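Local structure of polyketide synthase/nonribosomal peptide synthetase hybrid RzxB (Pseudomonas fluorescens, 5IL6) at residues G26-S31 and F100-M105; M56-Q61 and L202-L207; S81-R86 and C128-S133. The protein probably catalyses loss of water from a beta-hydroxyacyl chain during rhizoxin assembly, as the dehydratase domain of a trans-AT polyketide synthase. One frame throughout, in Å; residues are numbered along the deposited sequence.

Contact 1 (G26-S31 and F100-M105); sequences GLRYLS and FLELSM
Tyr29 and Leu101 form a hydrogen-bonded antiparallel pair, at the meeting of strands 27-32 and 98-105 near the N-terminal edge of the sheet. The bond from Tyr29 N to Leu101 O is 2.8 Å long. The return bond, Leu101 N to Tyr29 O, measures 2.9 Å. On the same face, Tyr29 CD1 lies 3.8 Å from Leu101 CD2, the two side chains running alongside. Leu103 CB meets the edge of the tyrosine ring. Helix 53-67 touches both Tyr29 and Leu101, as expected for the inner face of a hot-dog sheet, which wraps round a central helix. Arg28, Leu30, Phe100 and Glu102 are on the other face. Leu30 CD1 sits over the Phe100 ring, 3.9 Å from its centroid, in a CH-pi contact. Arg28 NH1 lies 3.7 Å from Phe100 CE2. The guanidinium plane is only 14° from that of the ring. The salt-bridge partner of Arg28 is Asp23. Arg28 CD packs 3.9 Å from Glu102 CG, carbon to carbon. A water accepts from Leu27 N and donates to Leu103 O.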
ATOM      1  N   GLY A  26       7.930  20.073 -15.295  1.00 31.37           N
ATOM      2  CA  GLY A  26       7.206  19.953 -14.045  1.00 29.66           C
ATOM      3  C   GLY A  26       7.965  19.162 -12.999  1.00 24.16           C
ATOM      4  O   GLY A  26       9.059  18.655 -13.262  1.00 26.22           O
ATOM      5  N   LEU A  27       7.392  19.052 -11.804  1.00 23.03           N
ATOM      6  CA  LEU A  27       8.028  18.288 -10.739  1.00 21.31           C
ATOM      7  C   LEU A  27       8.036  16.806 -11.087  1.00 22.32           C
ATOM      8  O   LEU A  27       7.048  16.261 -11.590  1.00 23.18           O
ATOM      9  CB  LEU A  27       7.303  18.519  -9.415  1.00 20.54           C
ATOM     10  CG  LEU A  27       7.342  19.958  -8.894  1.00 25.08           C
ATOM     11  CD1 LEU A  27       6.560  20.074  -7.600  1.00 26.35           C
ATOM     12  CD2 LEU A  27       8.776  20.452  -8.704  1.00 23.30           C
ATOM     13  N   ARG A  28       9.170  16.156 -10.838  1.00 22.78           N
ATOM     14  CA  ARG A  28       9.341  14.764 -11.222  1.00 24.54           C
ATOM     15  C   ARG A  28      10.419  14.136 -10.354  1.00 22.36           C
ATOM     16  O   ARG A  28      11.380  14.800  -9.955  1.00 20.87           O
ATOM     17  CB  ARG A  28       9.701  14.652 -12.703  1.00 25.12           C
ATOM     18  CG  ARG A  28       9.743  13.237 -13.247  1.00 27.88           C
ATOM     19  CD  ARG A  28       9.907  13.259 -14.754  1.00 37.06           C
ATOM     20  NE  ARG A  28      10.981  14.176 -15.138  1.00 45.98           N
ATOM     21  CZ  ARG A  28      12.103  13.839 -15.768  1.00 52.59           C
ATOM     22  NH1 ARG A  28      12.338  12.585 -16.136  1.00 52.79           N
ATOM     23  NH2 ARG A  28      12.996  14.777 -16.046  1.00 51.74           N
ATOM     24  N   TYR A  29      10.262  12.839 -10.098  1.00 20.05           N
ATOM     25  CA  TYR A  29      11.148  12.102  -9.210  1.00 20.05           C
ATOM     26  C   TYR A  29      11.485  10.759  -9.843  1.00 20.79           C
ATOM     27  O   TYR A  29      10.735  10.239 -10.673  1.00 19.19           O
ATOM     28  CB  TYR A  29      10.501  11.904  -7.831  1.00 19.65           C
ATOM     29  CG  TYR A  29       9.960  13.189  -7.252  1.00 25.43           C
ATOM     30  CD1 TYR A  29       8.687  13.639  -7.581  1.00 24.92           C
ATOM     31  CD2 TYR A  29      10.725  13.963  -6.393  1.00 25.46           C
ATOM     32  CE1 TYR A  29       8.189  14.817  -7.065  1.00 24.32           C
ATOM     33  CE2 TYR A  29      10.236  15.146  -5.871  1.00 30.53           C
ATOM     34  CZ  TYR A  29       8.966  15.568  -6.212  1.00 25.85           C
ATOM     35  OH  TYR A  29       8.467  16.742  -5.698  1.00 26.87           O
ATOM     36  N   LEU A  30      12.631  10.211  -9.450  1.00 20.90           N
ATOM     37  CA  LEU A  30      13.144   8.989 -10.049  1.00 23.90           C
ATOM     38  C   LEU A  30      13.738   8.103  -8.965  1.00 24.04           C
ATOM     39  O   LEU A  30      14.543   8.567  -8.152  1.00 25.41           O
ATOM     40  CB  LEU A  30      14.200   9.309 -11.116  1.00 30.90           C
ATOM     41  CG  LEU A  30      15.063   8.158 -11.642  1.00 39.05           C
ATOM     42  CD1 LEU A  30      14.208   7.012 -12.163  1.00 37.27           C
ATOM     43  CD2 LEU A  30      15.991   8.671 -12.735  1.00 44.28           C
ATOM     44  N   SER A  31      13.319   6.841  -8.946  1.00 22.61           N
ATOM     45  CA  SER A  31      13.948   5.808  -8.139  1.00 26.06           C
ATOM     46  C   SER A  31      14.403   4.680  -9.054  1.00 27.79           C
ATOM     47  O   SER A  31      13.681   4.288  -9.976  1.00 24.42           O
ATOM     48  CB  SER A  31      12.992   5.269  -7.072  1.00 29.61           C
ATOM     49  OG  SER A  31      12.408   6.328  -6.335  1.00 28.66           O
ATOM     50  N   PHE A 100       9.548   6.352 -12.509  1.00 17.81           N
ATOM     51  CA  PHE A 100       9.364   7.794 -12.445  1.00 17.88           C
ATOM     52  C   PHE A 100       8.037   8.139 -11.781  1.00 23.41           C
ATOM     53  O   PHE A 100       7.055   7.408 -11.905  1.00 23.88           O
ATOM     54  CB  PHE A 100       9.400   8.400 -13.847  1.00 18.76           C
ATOM     55  CG  PHE A 100      10.718   8.235 -14.542  1.00 23.35           C
ATOM     56  CD1 PHE A 100      11.009   7.073 -15.234  1.00 21.99           C
ATOM     57  CD2 PHE A 100      11.664   9.243 -14.508  1.00 25.99           C
ATOM     58  CE1 PHE A 100      12.221   6.915 -15.876  1.00 25.09           C
ATOM     59  CE2 PHE A 100      12.878   9.093 -15.151  1.00 26.51           C
ATOM     60  CZ  PHE A 100      13.156   7.927 -15.835  1.00 28.75           C
ATOM     61  N   LEU A 101       8.019   9.267 -11.073  1.00 21.67           N
ATOM     62  CA  LEU A 101       6.797   9.815 -10.492  1.00 21.77           C
ATOM     63  C   LEU A 101       6.678  11.269 -10.917  1.00 22.56           C
ATOM     64  O   LEU A 101       7.574  12.073 -10.642  1.00 21.30           O
ATOM     65  CB  LEU A 101       6.798   9.705  -8.964  1.00 19.19           C
ATOM     66  CG  LEU A 101       5.507  10.130  -8.245  1.00 19.10           C
ATOM     67  CD1 LEU A 101       5.370   9.374  -6.934  1.00 22.65           C
ATOM     68  CD2 LEU A 101       5.451  11.633  -7.978  1.00 18.72           C
ATOM     69  N   GLU A 102       5.577  11.603 -11.586  1.00 21.88           N
ATOM     70  CA  GLU A 102       5.300  12.967 -12.018  1.00 24.29           C
ATOM     71  C   GLU A 102       4.236  13.580 -11.122  1.00 23.27           C
ATOM     72  O   GLU A 102       3.209  12.950 -10.850  1.00 22.81           O
ATOM     73  CB  GLU A 102       4.840  13.002 -13.476  1.00 27.36           C
ATOM     74  CG  GLU A 102       5.978  13.045 -14.477  1.00 34.26           C
ATOM     75  CD  GLU A 102       5.494  12.996 -15.918  1.00 40.47           C
ATOM     76  OE1 GLU A 102       4.287  13.208 -16.153  1.00 41.43           O
ATOM     77  OE2 GLU A 102       6.324  12.747 -16.815  1.00 40.87           O
ATOM     78  N   LEU A 103       4.488  14.806 -10.668  1.00 22.33           N
ATOM     79  CA  LEU A 103       3.600  15.514  -9.755  1.00 25.09           C
ATOM     80  C   LEU A 103       3.250  16.864 -10.362  1.00 25.52           C
ATOM     81  O   LEU A 103       4.144  17.657 -10.673  1.00 21.20           O
ATOM     82  CB  LEU A 103       4.263  15.694  -8.388  1.00 31.78           C
ATOM     83  CG  LEU A 103       3.373  15.963  -7.172  1.00 42.66           C
ATOM     84  CD1 LEU A 103       4.215  15.851  -5.912  1.00 50.32           C
ATOM     85  CD2 LEU A 103       2.703  17.326  -7.237  1.00 45.39           C
ATOM     86  N   SER A 104       1.956  17.128 -10.516  1.00 26.06           N
ATOM     87  CA  SER A 104       1.476  18.400 -11.033  1.00 27.18           C
ATOM     88  C   SER A 104       0.389  18.934 -10.112  1.00 28.60           C
ATOM     89  O   SER A 104      -0.138  18.222  -9.253  1.00 27.15           O
ATOM     90  CB  SER A 104       0.945  18.261 -12.465  1.00 31.44           C
ATOM     91  OG  SER A 104      -0.129  17.338 -12.525  1.00 39.05           O
ATOM     92  N   MET A 105       0.064  20.210 -10.293  1.00 29.19           N
ATOM     93  CA  MET A 105      -0.949  20.887  -9.485  1.00 31.19           C
ATOM     94  C   MET A 105      -1.802  21.737 -10.415  1.00 44.20           C
ATOM     95  O   MET A 105      -1.613  22.955 -10.523  1.00 46.43           O
ATOM     96  CB  MET A 105      -0.304  21.735  -8.388  1.00 30.89           C
ATOM     97  CG  MET A 105      -1.280  22.156  -7.307  1.00 36.86           C
ATOM     98  SD  MET A 105      -0.585  23.279  -6.087  1.00 43.23           S
ATOM     99  CE  MET A 105      -0.318  24.747  -7.082  1.00 50.30           C
TER
HETATM  100  O   HOH W   1       4.762  20.070 -11.508  1.00 26.03           O

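Contact 2 (M56-Q61 and L202-L207); sequences MIVMIQ and LHPALL
Ile57 and Val58 of helix 53-67 pack against Pro204 and Leu207 in the first turn of helix 204-212 and Leu202 just before it. The two segments fall in different HotDog-clan family regions, so the contact joins the two halves of the double hot-dog fold known from polyketide synthase dehydratases. It is fully buried near the centre of the chain. Ile57 and Leu207 cross at about a right angle. Leu207 CD2 reaches Ile57 CG2 at 3.7 Å and also meets Ile57 CB. Val58 brings one methyl, CG2, to several partners. Val58 CG2 lies 3.4 Å from Leu202 O and packs on Pro204 CB. Val58 CG1 is anti to the backbone N (chi1 172°), which puts CG2 beside that N and turns it to Leu202 O and Pro204.

No direct hydrogen bond joins the segments. Water 2 supplies a polar link. It donates to Gln61 OE1 at 2.9 Å and to Leu202 O at 2.6 Å, so both buried acceptors gain a partner. The extended Gln61 chain carries OE1 to this water. Further out, strand 230-239 touches the Ile57 and Gln61 side chains, while His14 meets Val58. On the other side, Leu207 N donates to His203 O in the first turn of its helix. His203 is the N-cap. Pro204 CD lies over one face of the His203 imidazole, toward the rim. The ring nitrogen His203 ND1 accepts from Ala205 N at 3.0 Å, the donor tilted 18° out of the ring plane.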
ATOM      1  N   MET A  56       3.856   1.890  -3.913  1.00 20.22           N
ATOM      2  CA  MET A  56       3.566   3.060  -4.731  1.00 22.31           C
ATOM      3  C   MET A  56       2.802   4.111  -3.938  1.00 19.08           C
ATOM      4  O   MET A  56       2.994   5.310  -4.156  1.00 18.35           O
ATOM      5  CB  MET A  56       2.786   2.643  -5.973  1.00 31.02           C
ATOM      6  CG  MET A  56       3.585   1.724  -6.881  1.00 34.09           C
ATOM      7  SD  MET A  56       2.780   1.383  -8.452  1.00 37.90           S
ATOM      8  CE  MET A  56       3.638  -0.112  -8.936  1.00 42.07           C
ATOM      9  N   ILE A  57       1.959   3.687  -2.993  1.00 20.22           N
ATOM     10  CA  ILE A  57       1.303   4.639  -2.100  1.00 19.10           C
ATOM     11  C   ILE A  57       2.344   5.387  -1.277  1.00 18.75           C
ATOM     12  O   ILE A  57       2.270   6.610  -1.108  1.00 18.84           O
ATOM     13  CB  ILE A  57       0.286   3.915  -1.200  1.00 21.17           C
ATOM     14  CG1 ILE A  57      -0.915   3.452  -2.029  1.00 20.78           C
ATOM     15  CG2 ILE A  57      -0.160   4.815  -0.045  1.00 22.98           C
ATOM     16  CD1 ILE A  57      -1.872   2.546  -1.280  1.00 23.76           C
ATOM     17  N   VAL A  58       3.319   4.656  -0.737  1.00 17.51           N
ATOM     18  CA  VAL A  58       4.370   5.287   0.056  1.00 18.48           C
ATOM     19  C   VAL A  58       5.172   6.255  -0.803  1.00 17.81           C
ATOM     20  O   VAL A  58       5.585   7.324  -0.342  1.00 20.18           O
ATOM     21  CB  VAL A  58       5.270   4.212   0.692  1.00 19.06           C
ATOM     22  CG1 VAL A  58       6.484   4.847   1.365  1.00 23.31           C
ATOM     23  CG2 VAL A  58       4.474   3.381   1.691  1.00 20.00           C
ATOM     24  N   MET A  59       5.412   5.892  -2.061  1.00 20.19           N
ATOM     25  CA  MET A  59       6.151   6.779  -2.952  1.00 22.47           C
ATOM     26  C   MET A  59       5.394   8.079  -3.181  1.00 22.10           C
ATOM     27  O   MET A  59       5.997   9.157  -3.227  1.00 20.60           O
ATOM     28  CB  MET A  59       6.420   6.061  -4.269  1.00 25.30           C
ATOM     29  CG  MET A  59       7.315   6.816  -5.240  1.00 42.22           C
ATOM     30  SD  MET A  59       7.614   5.907  -6.773  1.00 44.75           S
ATOM     31  CE  MET A  59       7.751   4.228  -6.162  1.00 23.91           C
ATOM     32  N   ILE A  60       4.073   7.999  -3.331  1.00 20.32           N
ATOM     33  CA  ILE A  60       3.268   9.207  -3.481  1.00 19.20           C
ATOM     34  C   ILE A  60       3.350  10.053  -2.220  1.00 21.65           C
ATOM     35  O   ILE A  60       3.501  11.279  -2.284  1.00 22.60           O
ATOM     36  CB  ILE A  60       1.812   8.840  -3.821  1.00 20.04           C
ATOM     37  CG1 ILE A  60       1.756   8.134  -5.179  1.00 26.68           C
ATOM     38  CG2 ILE A  60       0.929  10.087  -3.829  1.00 22.69           C
ATOM     39  CD1 ILE A  60       0.397   7.553  -5.523  1.00 25.65           C
ATOM     40  N   GLN A  61       3.253   9.412  -1.052  1.00 23.00           N
ATOM     41  CA  GLN A  61       3.340  10.143   0.206  1.00 23.53           C
ATOM     42  C   GLN A  61       4.694  10.830   0.351  1.00 24.37           C
ATOM     43  O   GLN A  61       4.769  11.992   0.765  1.00 25.57           O
ATOM     44  CB  GLN A  61       3.086   9.193   1.378  1.00 26.45           C
ATOM     45  CG  GLN A  61       1.665   8.641   1.420  1.00 34.42           C
ATOM     46  CD  GLN A  61       1.505   7.482   2.385  1.00 33.68           C
ATOM     47  OE1 GLN A  61       2.479   6.834   2.765  1.00 30.25           O
ATOM     48  NE2 GLN A  61       0.268   7.217   2.789  1.00 28.92           N
ATOM     49  N   LEU A 202       5.063   5.769   6.927  1.00 28.84           N
ATOM     50  CA  LEU A 202       4.347   4.501   6.910  1.00 31.16           C
ATOM     51  C   LEU A 202       5.176   3.513   6.107  1.00 27.95           C
ATOM     52  O   LEU A 202       5.385   3.710   4.905  1.00 25.96           O
ATOM     53  CB  LEU A 202       2.951   4.663   6.303  1.00 28.83           C
ATOM     54  CG  LEU A 202       2.169   3.373   6.058  1.00 31.02           C
ATOM     55  CD1 LEU A 202       2.182   2.466   7.284  1.00 32.10           C
ATOM     56  CD2 LEU A 202       0.747   3.703   5.645  1.00 35.10           C
ATOM     57  N   HIS A 203       5.652   2.459   6.763  1.00 24.33           N
ATOM     58  CA  HIS A 203       6.536   1.510   6.102  1.00 23.10           C
ATOM     59  C   HIS A 203       5.744   0.683   5.088  1.00 19.67           C
ATOM     60  O   HIS A 203       4.642   0.223   5.394  1.00 22.08           O
ATOM     61  CB  HIS A 203       7.189   0.589   7.134  1.00 29.32           C
ATOM     62  CG  HIS A 203       8.346  -0.195   6.593  1.00 28.33           C
ATOM     63  ND1 HIS A 203       8.182  -1.324   5.821  1.00 24.41           N
ATOM     64  CD2 HIS A 203       9.683  -0.016   6.719  1.00 29.76           C
ATOM     65  CE1 HIS A 203       9.367  -1.805   5.487  1.00 26.48           C
ATOM     66  NE2 HIS A 203      10.295  -1.030   6.021  1.00 27.37           N
ATOM     67  N   PRO A 204       6.276   0.471   3.879  1.00 19.40           N
ATOM     68  CA  PRO A 204       5.502  -0.257   2.855  1.00 21.80           C
ATOM     69  C   PRO A 204       5.159  -1.686   3.244  1.00 22.41           C
ATOM     70  O   PRO A 204       4.112  -2.196   2.826  1.00 22.01           O
ATOM     71  CB  PRO A 204       6.418  -0.214   1.624  1.00 22.95           C
ATOM     72  CG  PRO A 204       7.790  -0.013   2.180  1.00 22.73           C
ATOM     73  CD  PRO A 204       7.597   0.875   3.378  1.00 20.89           C
ATOM     74  N   ALA A 205       6.015  -2.358   4.014  1.00 24.63           N
ATOM     75  CA  ALA A 205       5.716  -3.728   4.424  1.00 25.32           C
ATOM     76  C   ALA A 205       4.530  -3.770   5.379  1.00 21.62           C
ATOM     77  O   ALA A 205       3.730  -4.713   5.342  1.00 23.30           O
ATOM     78  CB  ALA A 205       6.946  -4.363   5.072  1.00 24.98           C
ATOM     79  N   LEU A 206       4.401  -2.764   6.246  1.00 20.65           N
ATOM     80  CA  LEU A 206       3.249  -2.708   7.138  1.00 24.33           C
ATOM     81  C   LEU A 206       1.982  -2.365   6.369  1.00 23.13           C
ATOM     82  O   LEU A 206       0.914  -2.924   6.641  1.00 22.02           O
ATOM     83  CB  LEU A 206       3.491  -1.689   8.252  1.00 29.37           C
ATOM     84  CG  LEU A 206       4.591  -2.025   9.264  1.00 38.95           C
ATOM     85  CD1 LEU A 206       4.756  -0.894  10.269  1.00 44.42           C
ATOM     86  CD2 LEU A 206       4.299  -3.333   9.987  1.00 37.49           C
ATOM     87  N   LEU A 207       2.073  -1.441   5.411  1.00 24.51           N
ATOM     88  CA  LEU A 207       0.909  -1.143   4.587  1.00 22.21           C
ATOM     89  C   LEU A 207       0.514  -2.356   3.754  1.00 23.85           C
ATOM     90  O   LEU A 207      -0.677  -2.632   3.573  1.00 19.87           O
ATOM     91  CB  LEU A 207       1.188   0.064   3.690  1.00 22.08           C
ATOM     92  CG  LEU A 207       0.020   0.512   2.805  1.00 25.94           C
ATOM     93  CD1 LEU A 207      -1.222   0.806   3.641  1.00 25.26           C
ATOM     94  CD2 LEU A 207       0.405   1.734   1.981  1.00 26.55           C
TER
HETATM   95  O   HOH W   2       4.935   6.209   4.171  1.00 35.60           O

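Contact 3 (S81-R86 and C128-S133); sequences SDLSWR and CQARAS
Leu83 faces Cys128 and Ala130 across an antiparallel strand pair. Leu83 CG, anti to the backbone N (chi1 178°), lies 3.8 Å from Cys128 SG. Leu83 CB meets Ala130 CB at 3.6 Å. Leu83 CD2 also sits over the centre of one face of the neighbouring Trp85 ring. Cys128 SG approaches the same indole obliquely, 4.7 Å from the centroid of the five-membered ring, a sulfur-aromatic contact. An alanine in place of Leu83 would probably open a gap beside the Cys128 sulfur and over the Trp85 face.

Ser81, Ser84, Gln129 and Arg131 are on the other face. Ser81 CB lies over the centre of the Arg131 guanidinium, 3.7 Å above its plane. Asp82 OD2 lies at the edge of the same group, but the modelled distance is too short and the details of that salt bridge are doubtful. Water 4 joins Asp82 O, Ser84 OG and Gln129 NE2. Paired backbone bonds link Ser81 with Arg131 and Ser84 with Gln129. The register shifts by one residue between these pairs, a beta bulge at the corner near Asp82.

Strand 77-85 is also bonded to strand 230-239, through Leu83 and Leu234 among others. Strand 124-135 has strand 110-118 on its far side. Helix 53-67 packs against Leu83, Trp85 and Cys128.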
ATOM      1  N   SER A  81      -6.397  10.202  -3.251  1.00 24.93           N
ATOM      2  CA  SER A  81      -7.760   9.899  -3.658  1.00 27.79           C
ATOM      3  C   SER A  81      -7.786   9.331  -5.069  1.00 28.28           C
ATOM      4  O   SER A  81      -6.963   9.689  -5.918  1.00 25.45           O
ATOM      5  CB  SER A  81      -8.645  11.150  -3.599  1.00 28.96           C
ATOM      6  OG  SER A  81      -8.725  11.659  -2.280  1.00 33.64           O
ATOM      7  N   ASP A  82      -8.752   8.445  -5.304  1.00 27.86           N
ATOM      8  CA  ASP A  82      -9.013   7.886  -6.630  1.00 26.26           C
ATOM      9  C   ASP A  82      -7.734   7.336  -7.253  1.00 23.12           C
ATOM     10  O   ASP A  82      -7.367   7.660  -8.384  1.00 20.89           O
ATOM     11  CB  ASP A  82      -9.663   8.925  -7.539  1.00 30.11           C
ATOM     12  CG  ASP A  82     -11.030   9.344  -7.053  1.00 41.23           C
ATOM     13  OD1 ASP A  82     -11.622   8.604  -6.237  1.00 37.30           O
ATOM     14  OD2 ASP A  82     -11.519  10.406  -7.490  1.00 48.22           O
ATOM     15  N   LEU A  83      -7.055   6.490  -6.493  1.00 21.90           N
ATOM     16  CA  LEU A  83      -5.850   5.832  -6.965  1.00 21.52           C
ATOM     17  C   LEU A  83      -6.229   4.575  -7.730  1.00 21.67           C
ATOM     18  O   LEU A  83      -7.168   3.867  -7.360  1.00 19.49           O
ATOM     19  CB  LEU A  83      -4.931   5.490  -5.792  1.00 19.18           C
ATOM     20  CG  LEU A  83      -3.622   4.747  -6.082  1.00 22.51           C
ATOM     21  CD1 LEU A  83      -2.608   5.082  -5.003  1.00 27.02           C
ATOM     22  CD2 LEU A  83      -3.811   3.233  -6.154  1.00 24.95           C
ATOM     23  N   SER A  84      -5.501   4.312  -8.808  1.00 21.05           N
ATOM     24  CA  SER A  84      -5.656   3.079  -9.559  1.00 23.66           C
ATOM     25  C   SER A  84      -4.283   2.493  -9.841  1.00 23.27           C
ATOM     26  O   SER A  84      -3.354   3.217 -10.208  1.00 22.29           O
ATOM     27  CB  SER A  84      -6.407   3.318 -10.876  1.00 29.24           C
ATOM     28  OG  SER A  84      -5.898   4.455 -11.544  1.00 37.07           O
ATOM     29  N   TRP A  85      -4.162   1.184  -9.651  1.00 24.19           N
ATOM     30  CA  TRP A  85      -2.981   0.438 -10.056  1.00 23.99           C
ATOM     31  C   TRP A  85      -3.244  -0.160 -11.427  1.00 23.35           C
ATOM     32  O   TRP A  85      -4.292  -0.775 -11.648  1.00 24.97           O
ATOM     33  CB  TRP A  85      -2.649  -0.678  -9.064  1.00 22.90           C
ATOM     34  CG  TRP A  85      -2.094  -0.226  -7.753  1.00 22.90           C
ATOM     35  CD1 TRP A  85      -0.800   0.111  -7.485  1.00 26.35           C
ATOM     36  CD2 TRP A  85      -2.809  -0.089  -6.519  1.00 20.87           C
ATOM     37  NE1 TRP A  85      -0.666   0.457  -6.162  1.00 25.50           N
ATOM     38  CE2 TRP A  85      -1.885   0.341  -5.547  1.00 23.96           C
ATOM     39  CE3 TRP A  85      -4.141  -0.289  -6.144  1.00 22.30           C
ATOM     40  CZ2 TRP A  85      -2.252   0.582  -4.224  1.00 24.52           C
ATOM     41  CZ3 TRP A  85      -4.503  -0.049  -4.830  1.00 29.90           C
ATOM     42  CH2 TRP A  85      -3.561   0.381  -3.887  1.00 26.12           C
ATOM     43  N   ARG A  86      -2.304   0.030 -12.344  1.00 21.29           N
ATOM     44  CA  ARG A  86      -2.436  -0.544 -13.672  1.00 29.01           C
ATOM     45  C   ARG A  86      -1.566  -1.792 -13.761  1.00 38.91           C
ATOM     46  O   ARG A  86      -1.897  -2.826 -13.173  1.00 41.10           O
ATOM     47  CB  ARG A  86      -2.061   0.489 -14.739  1.00 41.15           C
ATOM     48  CG  ARG A  86      -2.803   1.800 -14.613  1.00 58.96           C
ATOM     49  CD  ARG A  86      -4.191   1.720 -15.209  1.00 80.12           C
ATOM     50  NE  ARG A  86      -4.896   2.995 -15.061  1.00 99.54           N
ATOM     51  CZ  ARG A  86      -6.111   3.154 -14.540  1.00116.78           C
ATOM     52  NH1 ARG A  86      -6.820   2.113 -14.116  1.00124.24           N
ATOM     53  NH2 ARG A  86      -6.632   4.372 -14.462  1.00120.89           N
ATOM     54  N   CYS A 128       0.722   3.565 -12.025  1.00 22.12           N
ATOM     55  CA  CYS A 128      -0.149   4.025 -10.956  1.00 20.75           C
ATOM     56  C   CYS A 128      -0.526   5.472 -11.224  1.00 22.64           C
ATOM     57  O   CYS A 128       0.290   6.256 -11.713  1.00 22.86           O
ATOM     58  CB  CYS A 128       0.529   3.895  -9.584  1.00 20.95           C
ATOM     59  SG  CYS A 128      -0.517   4.380  -8.180  1.00 23.33           S
ATOM     60  N   GLN A 129      -1.770   5.810 -10.903  1.00 20.97           N
ATOM     61  CA  GLN A 129      -2.307   7.142 -11.118  1.00 26.16           C
ATOM     62  C   GLN A 129      -3.204   7.485  -9.941  1.00 23.01           C
ATOM     63  O   GLN A 129      -3.940   6.627  -9.450  1.00 21.06           O
ATOM     64  CB  GLN A 129      -3.086   7.205 -12.440  1.00 43.07           C
ATOM     65  CG  GLN A 129      -3.828   8.504 -12.705  1.00 60.97           C
ATOM     66  CD  GLN A 129      -4.888   8.340 -13.773  1.00 75.69           C
ATOM     67  OE1 GLN A 129      -4.779   8.897 -14.867  1.00 81.84           O
ATOM     68  NE2 GLN A 129      -5.924   7.567 -13.463  1.00 79.24           N
ATOM     69  N   ALA A 130      -3.122   8.726  -9.473  1.00 22.80           N
ATOM     70  CA  ALA A 130      -3.943   9.153  -8.349  1.00 24.12           C
ATOM     71  C   ALA A 130      -3.960  10.672  -8.299  1.00 23.72           C
ATOM     72  O   ALA A 130      -3.225  11.350  -9.021  1.00 20.76           O
ATOM     73  CB  ALA A 130      -3.426   8.574  -7.028  1.00 24.86           C
ATOM     74  N   ARG A 131      -4.808  11.195  -7.420  1.00 24.17           N
ATOM     75  CA  ARG A 131      -4.833  12.609  -7.083  1.00 27.08           C
ATOM     76  C   ARG A 131      -4.681  12.736  -5.575  1.00 28.83           C
ATOM     77  O   ARG A 131      -5.036  11.823  -4.824  1.00 33.49           O
ATOM     78  CB  ARG A 131      -6.128  13.294  -7.558  1.00 37.91           C
ATOM     79  CG  ARG A 131      -7.318  13.080  -6.638  1.00 55.09           C
ATOM     80  CD  ARG A 131      -8.586  13.710  -7.175  1.00 69.83           C
ATOM     81  NE  ARG A 131      -9.551  13.901  -6.092  1.00 80.53           N
ATOM     82  CZ  ARG A 131     -10.712  13.259  -5.975  1.00 89.74           C
ATOM     83  NH1 ARG A 131     -11.097  12.372  -6.883  1.00 93.48           N
ATOM     84  NH2 ARG A 131     -11.505  13.516  -4.942  1.00 94.04           N
ATOM     85  N   ALA A 132      -4.124  13.862  -5.134  1.00 29.14           N
ATOM     86  CA  ALA A 132      -3.829  14.051  -3.725  1.00 30.76           C
ATOM     87  C   ALA A 132      -4.216  15.458  -3.292  1.00 37.51           C
ATOM     88  O   ALA A 132      -4.500  16.338  -4.110  1.00 32.47           O
ATOM     89  CB  ALA A 132      -2.349  13.785  -3.429  1.00 26.30           C
ATOM     90  N   SER A 133      -4.222  15.654  -1.979  1.00 41.08           N
ATOM     91  CA  SER A 133      -4.542  16.936  -1.361  1.00 38.18           C
ATOM     92  C   SER A 133      -4.098  16.862   0.096  1.00 38.45           C
ATOM     93  O   SER A 133      -3.580  15.838   0.555  1.00 38.23           O
ATOM     94  CB  SER A 133      -6.033  17.254  -1.478  1.00 36.39           C
ATOM     95  OG  SER A 133      -6.809  16.284  -0.796  1.00 41.42           O
TER
HETATM   96  O   HOH W   3      -7.176  14.142  -2.553  1.00 30.32           O
HETATM   97  O   HOH W   4      -7.497   6.881 -11.074  1.00 50.63           O

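In the fold
Along the chain the segments come in the order 26-31, 56-61, 81-86, 100-105, 128-133 and 202-207. Contact 1 therefore interleaves with the other two, while contact 3 is nested within the loop closed by contact 2. The centres of contacts 1 and 2 are about 17 Å apart, those of 1 and 3 about 14 Å, and those of 2 and 3 about 13 Å. Contacts 1 and 3 pair strands of the same sheet and do not touch. Helix 53-67 links them: Met59 packs on Leu101 of contact 1, and Met56 on Cys128 of contact 3. Contact 2 then ties this helix to the second hot-dog half, joining both halves in one dehydratase domain.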